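Local coordinates for protein putative peptidase (Clostridium acetobutylicum, PDB 3K9T) that binds one zinc ion per subunit and probably takes part in the biosynthesis of modified polysaccharides, with no peptidase activity expected despite its aminopeptidase-like fold, at residues A[180-186]-A[218-224]; A[48-52]-A[169-173]; A[136-140]-A[155-159]. All blocks are in the same frame, centred on the assembly; numbering follows the deposited sequence.

Interaction 1: A[180-186]-A[218-224]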
loop_
_atom_site.group_PDB
_atom_site.type_symbol
_atom_site.label_atom_id
_atom_site.label_comp_id
_atom_site.label_asym_id
_atom_site.label_seq_id
_atom_site.Cartn_x
_atom_site.Cartn_y
_atom_site.Cartn_z
ATOM N N GLU A 180 -25.999 17.963 12.717
ATOM C CA GLU A 180 -25.210 17.282 11.705
ATOM C C GLU A 180 -26.142 16.340 11.000
ATOM O O GLU A 180 -26.987 15.695 11.617
ATOM C CB GLU A 180 -24.040 16.559 12.308
ATOM C CG GLU A 180 -22.937 17.497 12.673
ATOM C CD GLU A 180 -22.105 16.962 13.794
ATOM O OE1 GLU A 180 -21.364 15.967 13.564
ATOM O OE2 GLU A 180 -22.218 17.554 14.899
ATOM N N GLU A 181 -25.976 16.271 9.697
ATOM C CA GLU A 181 -27.003 15.760 8.863
ATOM C C GLU A 181 -26.487 14.670 7.945
ATOM O O GLU A 181 -25.367 14.763 7.420
ATOM C CB GLU A 181 -27.497 16.943 8.045
ATOM C CG GLU A 181 -28.779 16.753 7.364
ATOM C CD GLU A 181 -29.223 18.011 6.657
ATOM O OE1 GLU A 181 -29.407 19.059 7.322
ATOM O OE2 GLU A 181 -29.425 17.937 5.430
ATOM N N ILE A 182 -27.298 13.634 7.776
ATOM C CA ILE A 182 -27.027 12.583 6.809
ATOM C C ILE A 182 -28.069 12.835 5.682
ATOM O O ILE A 182 -29.266 13.010 5.985
ATOM C CB ILE A 182 -27.206 11.179 7.425
ATOM C CG1 ILE A 182 -26.344 11.012 8.692
ATOM C CG2 ILE A 182 -27.011 10.091 6.374
ATOM C CD1 ILE A 182 -24.828 11.151 8.539
ATOM N N LEU A 183 -27.602 12.896 4.423
ATOM C CA LEU A 183 -28.425 13.193 3.246
ATOM C C LEU A 183 -28.633 11.932 2.402
ATOM O O LEU A 183 -27.676 11.248 2.037
ATOM C CB LEU A 183 -27.739 14.274 2.394
ATOM C CG LEU A 183 -28.431 14.794 1.100
ATOM C CD1 LEU A 183 -29.768 15.622 1.338
ATOM C CD2 LEU A 183 -27.430 15.572 0.247
ATOM N N LEU A 184 -29.887 11.614 2.096
ATOM C CA LEU A 184 -30.192 10.458 1.279
ATOM C C LEU A 184 -31.031 10.981 0.141
ATOM O O LEU A 184 -32.105 11.501 0.378
ATOM C CB LEU A 184 -30.956 9.412 2.097
ATOM C CG LEU A 184 -30.123 8.864 3.262
ATOM C CD1 LEU A 184 -30.974 8.081 4.182
ATOM C CD2 LEU A 184 -29.013 7.985 2.728
ATOM N N THR A 185 -30.543 10.859 -1.089
ATOM C CA THR A 185 -31.219 11.448 -2.224
ATOM C C THR A 185 -31.592 10.379 -3.229
ATOM O O THR A 185 -30.959 9.322 -3.298
ATOM C CB THR A 185 -30.315 12.503 -2.918
ATOM O OG1 THR A 185 -29.400 11.868 -3.831
ATOM C CG2 THR A 185 -29.540 13.300 -1.888
ATOM N N THR A 186 -32.622 10.647 -4.016
ATOM C CA THR A 186 -32.945 9.770 -5.127
ATOM C C THR A 186 -33.634 10.608 -6.214
ATOM O O THR A 186 -34.170 11.693 -5.918
ATOM C CB THR A 186 -33.784 8.569 -4.670
ATOM O OG1 THR A 186 -33.768 7.569 -5.695
ATOM C CG2 THR A 186 -35.241 8.987 -4.326
ATOM N N TYR A 218 -28.232 11.850 14.704
ATOM C CA TYR A 218 -28.131 12.699 13.546
ATOM C C TYR A 218 -29.500 13.115 12.982
ATOM O O TYR A 218 -30.530 12.495 13.261
ATOM C CB TYR A 218 -27.314 12.028 12.450
ATOM C CG TYR A 218 -25.859 11.853 12.778
ATOM C CD1 TYR A 218 -24.980 12.919 12.717
ATOM C CD2 TYR A 218 -25.354 10.612 13.121
ATOM C CE1 TYR A 218 -23.636 12.753 13.005
ATOM C CE2 TYR A 218 -24.029 10.445 13.411
ATOM C CZ TYR A 218 -23.169 11.507 13.340
ATOM O OH TYR A 218 -21.845 11.299 13.608
ATOM N N SER A 219 -29.465 14.213 12.233
ATOM C CA SER A 219 -30.590 14.691 11.476
ATOM C C SER A 219 -30.470 14.020 10.132
ATOM O O SER A 219 -29.367 13.686 9.713
ATOM C CB SER A 219 -30.563 16.207 11.329
ATOM O OG SER A 219 -30.883 16.830 12.563
ATOM N N TYR A 220 -31.616 13.778 9.498
ATOM C CA TYR A 220 -31.677 13.095 8.232
ATOM C C TYR A 220 -32.541 13.877 7.263
ATOM O O TYR A 220 -33.621 14.305 7.624
ATOM C CB TYR A 220 -32.232 11.678 8.430
ATOM C CG TYR A 220 -31.270 10.777 9.124
ATOM C CD1 TYR A 220 -31.121 10.841 10.514
ATOM C CD2 TYR A 220 -30.491 9.853 8.401
ATOM C CE1 TYR A 220 -30.227 10.023 11.167
ATOM C CE2 TYR A 220 -29.581 9.008 9.049
ATOM C CZ TYR A 220 -29.439 9.122 10.439
ATOM O OH TYR A 220 -28.558 8.320 11.122
ATOM N N ARG A 221 -32.049 14.064 6.043
ATOM C CA ARG A 221 -32.794 14.737 4.999
ATOM C C ARG A 221 -32.934 13.830 3.816
ATOM O O ARG A 221 -31.966 13.223 3.373
ATOM C CB ARG A 221 -32.080 15.981 4.562
ATOM C CG ARG A 221 -32.850 16.851 3.555
ATOM C CD ARG A 221 -32.017 18.097 3.149
ATOM N NE ARG A 221 -31.602 18.841 4.337
ATOM C CZ ARG A 221 -32.400 19.639 5.057
ATOM N NH1 ARG A 221 -33.653 19.842 4.698
ATOM N NH2 ARG A 221 -31.939 20.263 6.142
ATOM N N PHE A 222 -34.146 13.754 3.274
ATOM C CA PHE A 222 -34.400 12.882 2.150
ATOM C C PHE A 222 -34.867 13.739 0.991
ATOM O O PHE A 222 -35.896 14.366 1.091
ATOM C CB PHE A 222 -35.471 11.892 2.509
ATOM C CG PHE A 222 -35.176 11.082 3.700
ATOM C CD1 PHE A 222 -35.381 11.600 4.973
ATOM C CD2 PHE A 222 -34.748 9.771 3.566
ATOM C CE1 PHE A 222 -35.125 10.831 6.120
ATOM C CE2 PHE A 222 -34.492 8.993 4.693
ATOM C CZ PHE A 222 -34.675 9.530 5.982
ATOM N N LEU A 223 -34.116 13.737 -0.108
ATOM C CA LEU A 223 -34.408 14.557 -1.281
ATOM C C LEU A 223 -34.927 13.691 -2.414
ATOM O O LEU A 223 -34.291 12.711 -2.786
ATOM C CB LEU A 223 -33.151 15.291 -1.724
ATOM C CG LEU A 223 -33.345 16.235 -2.890
ATOM C CD1 LEU A 223 -34.269 17.387 -2.490
ATOM C CD2 LEU A 223 -31.985 16.727 -3.335
ATOM N N PHE A 224 -36.108 14.041 -2.926
ATOM C CA PHE A 224 -36.681 13.421 -4.120
ATOM C C PHE A 224 -36.780 14.509 -5.223
ATOM O O PHE A 224 -37.624 15.398 -5.167
ATOM C CB PHE A 224 -38.058 12.871 -3.851
ATOM C CG PHE A 224 -38.131 11.848 -2.782
ATOM C CD1 PHE A 224 -38.160 12.219 -1.444
ATOM C CD2 PHE A 224 -38.287 10.512 -3.102
ATOM C CE1 PHE A 224 -38.299 11.250 -0.442
ATOM C CE2 PHE A 224 -38.439 9.550 -2.106
ATOM C CZ PHE A 224 -38.439 9.922 -0.781
#
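Glu-181 to Thr-186 and Ser-219 to Phe-224 run as parallel neighbouring strands, their axes 4.6 Å apart at the closest approach and 20° apart in direction, laced by six backbone hydrogen bonds from Ser-219 N to Glu-180 O at one end to Thr-186 N to Leu-223 O at the other. Side chains alternate between two faces. On the face of Glu-181, Leu-183 and Thr-185, Arg-221 grips the carboxylate of Glu-181 side-on: NE meets OE2 at 2.6 Å and NH2 meets OE1 at 3.0 Å. The two planar groups are turned 56° against each other, and both oxygens are approached from above the carboxylate plane, so the fork is twisted rather than flat. The arginine reaches back to Glu-181 through a bend at chi3 (-54°), which swings NE over the carboxylate, while CD rests on Leu-183 CD1 at 3.8 Å. Its NH1 turns to Glu-171 on the next strand, placing this buried guanidinium between two carboxylates that probably favour its positive charge. On the other face, Ile-182 lies alongside Tyr-220, with its CB 3.6 Å from CE2 of that ring, and its CD1 covers one face of Tyr-218. Farther along, Leu-184 CD1 touches Phe-222 CE2 at 3.7 Å and Thr-186 CG2 touches Phe-224 CD2 at 3.6 Å. Helices 194-211 and 336-355 pack on this apolar face, and the hydroxyl of Tyr-220 is hydrogen-bonded to Glu-354 of the latter. The two strands and helix 194-211 form a beta-alpha-beta crossover inside the mixed sheet of the aminopeptidase-like domain; the zinc ligands His-190 and Asp-196 follow the first strand.

Interaction 2: A[48-52]-A[169-173]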
loop_
_atom_site.group_PDB
_atom_site.type_symbol
_atom_site.label_atom_id
_atom_site.label_comp_id
_atom_site.label_asym_id
_atom_site.label_seq_id
_atom_site.Cartn_x
_atom_site.Cartn_y
_atom_site.Cartn_z
ATOM N N HIS A 48 -47.127 7.706 2.277
ATOM C CA HIS A 48 -46.223 6.981 3.156
ATOM C C HIS A 48 -45.447 7.874 4.126
ATOM O O HIS A 48 -45.243 7.505 5.293
ATOM C CB HIS A 48 -45.225 6.180 2.308
ATOM C CG HIS A 48 -45.871 5.123 1.479
ATOM N ND1 HIS A 48 -45.976 3.817 1.898
ATOM C CD2 HIS A 48 -46.470 5.180 0.263
ATOM C CE1 HIS A 48 -46.598 3.109 0.970
ATOM N NE2 HIS A 48 -46.903 3.910 -0.036
ATOM N N ILE A 49 -44.955 9.006 3.634
ATOM C CA ILE A 49 -44.190 9.929 4.469
ATOM C C ILE A 49 -44.618 11.383 4.186
ATOM O O ILE A 49 -45.154 11.692 3.116
ATOM C CB ILE A 49 -42.627 9.787 4.251
ATOM C CG1 ILE A 49 -42.225 10.119 2.809
ATOM C CG2 ILE A 49 -42.154 8.396 4.607
ATOM C CD1 ILE A 49 -40.728 10.401 2.573
ATOM N N PRO A 50 -44.389 12.283 5.150
ATOM C CA PRO A 50 -44.677 13.646 4.836
ATOM C C PRO A 50 -43.608 14.137 3.877
ATOM O O PRO A 50 -42.487 13.594 3.899
ATOM C CB PRO A 50 -44.538 14.356 6.193
ATOM C CG PRO A 50 -44.429 13.282 7.204
ATOM C CD PRO A 50 -43.778 12.163 6.476
ATOM N N LEU A 51 -43.957 15.089 3.012
ATOM C CA LEU A 51 -42.966 15.805 2.236
ATOM C C LEU A 51 -43.357 17.254 2.135
ATOM O O LEU A 51 -44.538 17.603 2.111
ATOM C CB LEU A 51 -42.850 15.314 0.807
ATOM C CG LEU A 51 -42.279 13.979 0.399
ATOM C CD1 LEU A 51 -42.629 13.829 -1.093
ATOM C CD2 LEU A 51 -40.749 13.840 0.692
ATOM N N GLU A 52 -42.345 18.105 2.052
ATOM C CA GLU A 52 -42.571 19.449 1.586
ATOM C C GLU A 52 -42.273 19.438 0.069
ATOM O O GLU A 52 -41.193 19.016 -0.371
ATOM C CB GLU A 52 -41.725 20.462 2.330
ATOM C CG GLU A 52 -41.950 21.820 1.727
ATOM C CD GLU A 52 -41.262 22.934 2.459
ATOM O OE1 GLU A 52 -40.381 22.643 3.304
ATOM O OE2 GLU A 52 -41.606 24.103 2.147
ATOM N N TYR A 169 -39.784 19.417 -6.768
ATOM C CA TYR A 169 -38.966 18.506 -5.954
ATOM C C TYR A 169 -39.577 18.359 -4.569
ATOM O O TYR A 169 -40.227 19.282 -4.073
ATOM C CB TYR A 169 -37.470 18.863 -5.893
ATOM C CG TYR A 169 -37.076 20.083 -5.084
ATOM C CD1 TYR A 169 -36.861 19.999 -3.740
ATOM C CD2 TYR A 169 -36.854 21.283 -5.684
ATOM C CE1 TYR A 169 -36.461 21.067 -3.024
ATOM C CE2 TYR A 169 -36.447 22.377 -4.963
ATOM C CZ TYR A 169 -36.254 22.266 -3.642
ATOM O OH TYR A 169 -35.881 23.379 -2.913
ATOM N N GLY A 170 -39.394 17.183 -3.975
ATOM C CA GLY A 170 -39.899 16.890 -2.635
ATOM C C GLY A 170 -38.789 16.690 -1.607
ATOM O O GLY A 170 -37.703 16.224 -1.927
ATOM N N GLU A 171 -39.093 16.979 -0.354
ATOM C CA GLU A 171 -38.085 16.943 0.691
ATOM C C GLU A 171 -38.700 16.594 2.053
ATOM O O GLU A 171 -39.773 17.096 2.420
ATOM C CB GLU A 171 -37.437 18.318 0.733
ATOM C CG GLU A 171 -36.341 18.533 1.709
ATOM C CD GLU A 171 -35.698 19.927 1.532
ATOM O OE1 GLU A 171 -36.140 20.708 0.660
ATOM O OE2 GLU A 171 -34.713 20.228 2.229
ATOM N N TYR A 172 -38.024 15.724 2.796
ATOM C CA TYR A 172 -38.462 15.358 4.140
ATOM C C TYR A 172 -37.259 15.443 5.073
ATOM O O TYR A 172 -36.183 14.938 4.746
ATOM C CB TYR A 172 -39.046 13.960 4.147
ATOM C CG TYR A 172 -39.448 13.462 5.514
ATOM C CD1 TYR A 172 -40.215 14.248 6.375
ATOM C CD2 TYR A 172 -39.098 12.179 5.932
ATOM C CE1 TYR A 172 -40.577 13.780 7.610
ATOM C CE2 TYR A 172 -39.470 11.701 7.169
ATOM C CZ TYR A 172 -40.206 12.501 7.998
ATOM O OH TYR A 172 -40.568 12.010 9.217
ATOM N N TYR A 173 -37.441 16.121 6.200
ATOM C CA TYR A 173 -36.375 16.348 7.183
ATOM C C TYR A 173 -36.750 15.817 8.558
ATOM O O TYR A 173 -37.792 16.143 9.058
ATOM C CB TYR A 173 -36.128 17.832 7.329
ATOM C CG TYR A 173 -35.042 18.177 8.297
ATOM C CD1 TYR A 173 -33.711 17.925 7.986
ATOM C CD2 TYR A 173 -35.333 18.757 9.527
ATOM C CE1 TYR A 173 -32.716 18.240 8.856
ATOM C CE2 TYR A 173 -34.319 19.079 10.424
ATOM C CZ TYR A 173 -33.032 18.816 10.076
ATOM O OH TYR A 173 -32.029 19.129 10.937
#
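The edge of the mixed sheet in the aminopeptidase-like domain forms where the loop after helix 36-45 enters strand 52-57 and pairs antiparallel with strand 166-174. Glu-52 and Glu-171 make a hydrogen-bonded pair: Glu-52 N donates to Glu-171 O at 2.8 Å, nearly straight at 167° and in the carbonyl plane, whereas Glu-171 N reaches Glu-52 O along a more bent path, 133° at the hydrogen. Ahead of this pair the loop diverges from the strand, and side chains take over from backbone bonds. Tyr-172 CG stands anti to its own nitrogen (chi1 176°), which carries the ring out toward Ile-49 and Pro-50. Pro-50 CD sits over one face of that ring, offset toward the rim, 4.0 Å from the centroid in a CH-pi contact. The carbonyl oxygen of the same proline approaches Tyr-172 CD1 to 3.4 Å, and Ile-49 CD1 meets CD2 of the ring at 4.1 Å. Leu-51 lays CD2 along strand 166-174, 3.7 Å from Glu-171 N, and also reaches Tyr-172 CB, while packing on Met-42 and Ile-45 of helix 36-45 and on Phe-224. The tyrosine hydroxyl is hydrogen-bonded to Ser-212, just beyond helix 194-211. Both glutamates of the pair project to one face with extended chains, and their carboxylates come near without touching, Glu-52 OE1 lying 5.4 Å from Glu-171 OE1. Arg-221, which holds the other oxygen of Glu-171, probably eases any repulsion between them. Two backbone hydrogen bonds thus fix the start of the edge strand, while apolar contacts with the Tyr-172 side chain hold the loop leading into it, leaving Glu-52 at the exposed margin.

Interaction 3: A[136-140]-A[155-159]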
loop_
_atom_site.group_PDB
_atom_site.type_symbol
_atom_site.label_atom_id
_atom_site.label_comp_id
_atom_site.label_asym_id
_atom_site.label_seq_id
_atom_site.Cartn_x
_atom_site.Cartn_y
_atom_site.Cartn_z
ATOM N N ASN A 136 -37.477 18.712 -29.888
ATOM C CA ASN A 136 -37.450 17.503 -30.692
ATOM C C ASN A 136 -38.676 16.625 -30.387
ATOM O O ASN A 136 -39.495 16.981 -29.520
ATOM C CB ASN A 136 -36.164 16.744 -30.360
ATOM C CG ASN A 136 -35.786 15.708 -31.414
ATOM O OD1 ASN A 136 -36.347 15.677 -32.520
ATOM N ND2 ASN A 136 -34.831 14.832 -31.060
ATOM N N TRP A 137 -38.829 15.520 -31.121
ATOM C CA TRP A 137 -39.877 14.546 -30.838
ATOM C C TRP A 137 -39.536 13.148 -31.367
ATOM O O TRP A 137 -38.909 12.990 -32.404
ATOM C CB TRP A 137 -41.263 15.007 -31.343
ATOM C CG TRP A 137 -41.449 15.063 -32.826
ATOM C CD1 TRP A 137 -41.181 16.117 -33.628
ATOM C CD2 TRP A 137 -41.966 14.029 -33.680
ATOM N NE1 TRP A 137 -41.473 15.808 -34.929
ATOM C CE2 TRP A 137 -41.967 14.535 -34.990
ATOM C CE3 TRP A 137 -42.417 12.727 -33.466
ATOM C CZ2 TRP A 137 -42.406 13.789 -36.091
ATOM C CZ3 TRP A 137 -42.867 11.977 -34.574
ATOM C CH2 TRP A 137 -42.854 12.517 -35.864
ATOM N N GLY A 138 -39.954 12.119 -30.651
ATOM C CA GLY A 138 -39.669 10.770 -31.097
ATOM C C GLY A 138 -40.598 9.709 -30.554
ATOM O O GLY A 138 -41.277 9.913 -29.550
ATOM N N PHE A 139 -40.645 8.585 -31.255
ATOM C CA PHE A 139 -41.344 7.416 -30.785
ATOM C C PHE A 139 -40.341 6.267 -30.696
ATOM O O PHE A 139 -39.490 6.090 -31.606
ATOM C CB PHE A 139 -42.469 6.999 -31.732
ATOM C CG PHE A 139 -43.703 7.835 -31.634
ATOM C CD1 PHE A 139 -44.709 7.512 -30.726
ATOM C CD2 PHE A 139 -43.854 8.967 -32.421
ATOM C CE1 PHE A 139 -45.855 8.286 -30.622
ATOM C CE2 PHE A 139 -45.001 9.749 -32.330
ATOM C CZ PHE A 139 -46.002 9.410 -31.430
ATOM N N SER A 140 -40.452 5.482 -29.618
ATOM C CA SER A 140 -39.689 4.261 -29.476
ATOM C C SER A 140 -40.587 3.044 -29.701
ATOM O O SER A 140 -41.762 3.070 -29.367
ATOM C CB SER A 140 -39.102 4.209 -28.085
ATOM O OG SER A 140 -37.990 5.057 -27.983
ATOM N N GLU A 155 -51.235 8.468 -39.198
ATOM C CA GLU A 155 -51.562 9.609 -38.353
ATOM C C GLU A 155 -50.582 9.560 -37.172
ATOM O O GLU A 155 -50.451 8.525 -36.502
ATOM C CB GLU A 155 -53.001 9.529 -37.834
ATOM C CG GLU A 155 -53.551 10.867 -37.326
ATOM C CD GLU A 155 -54.865 10.739 -36.559
ATOM O OE1 GLU A 155 -55.356 9.612 -36.361
ATOM O OE2 GLU A 155 -55.399 11.777 -36.127
ATOM N N VAL A 156 -49.886 10.669 -36.950
ATOM C CA VAL A 156 -48.889 10.784 -35.909
ATOM C C VAL A 156 -49.323 11.867 -34.943
ATOM O O VAL A 156 -49.387 13.043 -35.304
ATOM C CB VAL A 156 -47.530 11.148 -36.499
ATOM C CG1 VAL A 156 -46.460 11.247 -35.388
ATOM C CG2 VAL A 156 -47.144 10.122 -37.574
ATOM N N VAL A 157 -49.614 11.453 -33.714
ATOM C CA VAL A 157 -50.097 12.342 -32.682
ATOM C C VAL A 157 -49.246 12.235 -31.414
ATOM O O VAL A 157 -49.074 11.146 -30.865
ATOM C CB VAL A 157 -51.562 11.986 -32.290
ATOM C CG1 VAL A 157 -52.014 12.831 -31.118
ATOM C CG2 VAL A 157 -52.494 12.157 -33.463
ATOM N N ILE A 158 -48.679 13.362 -30.997
ATOM C CA ILE A 158 -48.116 13.515 -29.663
ATOM C C ILE A 158 -48.834 14.729 -29.058
ATOM O O ILE A 158 -48.539 15.872 -29.418
ATOM C CB ILE A 158 -46.587 13.776 -29.634
ATOM C CG1 ILE A 158 -45.805 12.612 -30.244
ATOM C CG2 ILE A 158 -46.133 14.007 -28.203
ATOM C CD1 ILE A 158 -44.287 12.922 -30.465
ATOM N N ASP A 159 -49.774 14.464 -28.153
ATOM C CA ASP A 159 -50.555 15.497 -27.482
ATOM C C ASP A 159 -49.840 15.900 -26.205
ATOM O O ASP A 159 -50.156 15.406 -25.116
ATOM C CB ASP A 159 -51.971 14.983 -27.165
ATOM C CG ASP A 159 -52.884 16.067 -26.624
ATOM O OD1 ASP A 159 -52.485 17.254 -26.676
ATOM O OD2 ASP A 159 -53.992 15.724 -26.143
#
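The two segments approach without pairing: the nearest alpha carbons, those of Trp-137 and Ile-158, are 8.4 Å apart, and no hydrogen bond crosses between them. Instead Trp-137 and Phe-139, separated by Gly-138, both extend toward strand 153-163, which answers with Val-156 and Ile-158, two residues apart on the same side of the strand. Ile-158 fits against both aromatic residues: its CD1 meets Trp-137 CE3 at 3.5 Å, while CG1 presses on Phe-139 CZ at 3.4 Å. With CG1 beside its backbone nitrogen (chi1 -62°) and chi2 extended at 170°, the isoleucine sends this branch straight out to the two rings. The contact belongs to the insert region, where the short strand 139-140, paired in parallel with 116-117, lies against a four-stranded antiparallel sheet in which 153-163 is an inner strand. Val-156 uses a single methyl for both rings, CG1 lying 3.7 Å from Phe-139 CE2 and 3.8 Å from Trp-137 CZ3, and the valine and indole cross at about a right angle. The Val-157 carbonyl oxygen meets Phe-139 CZ at the ring edge, in plane, at 3.6 Å. The two aromatic rings meet edge to edge: Trp-137 CZ3 lies in the plane of the Phe-139 ring and Phe-139 CD2 in that of the indole. Tyr-115 stacks on the indole, Met-107 touches both Trp-137 and Val-156, and Ala-76 and Val-78 of strand 70-79 touch Phe-139.

Interactions 1 and 2 share the mixed sheet of the aminopeptidase-like domain, their centres 11 Å apart. Strand 219-225 lies between 166-174 and 181-187, so the two contacts join side by side: the Arg-221 side chain bridges them, and a probable backbone hydrogen bond runs from Phe-222 N to Tyr-172 O. Interaction 3 stands apart in the insert, its centre 39 Å from that of interaction 1 and 34 Å from that of interaction 2. Along the chain, 48-52 comes first, the insert with interaction 3 follows, and 169-173 returns to the sheet before interaction 1 begins. Interaction 2 therefore joins the chain on either side of the insert at the edge of the sheet, strand 166-174 being two places from 181-187.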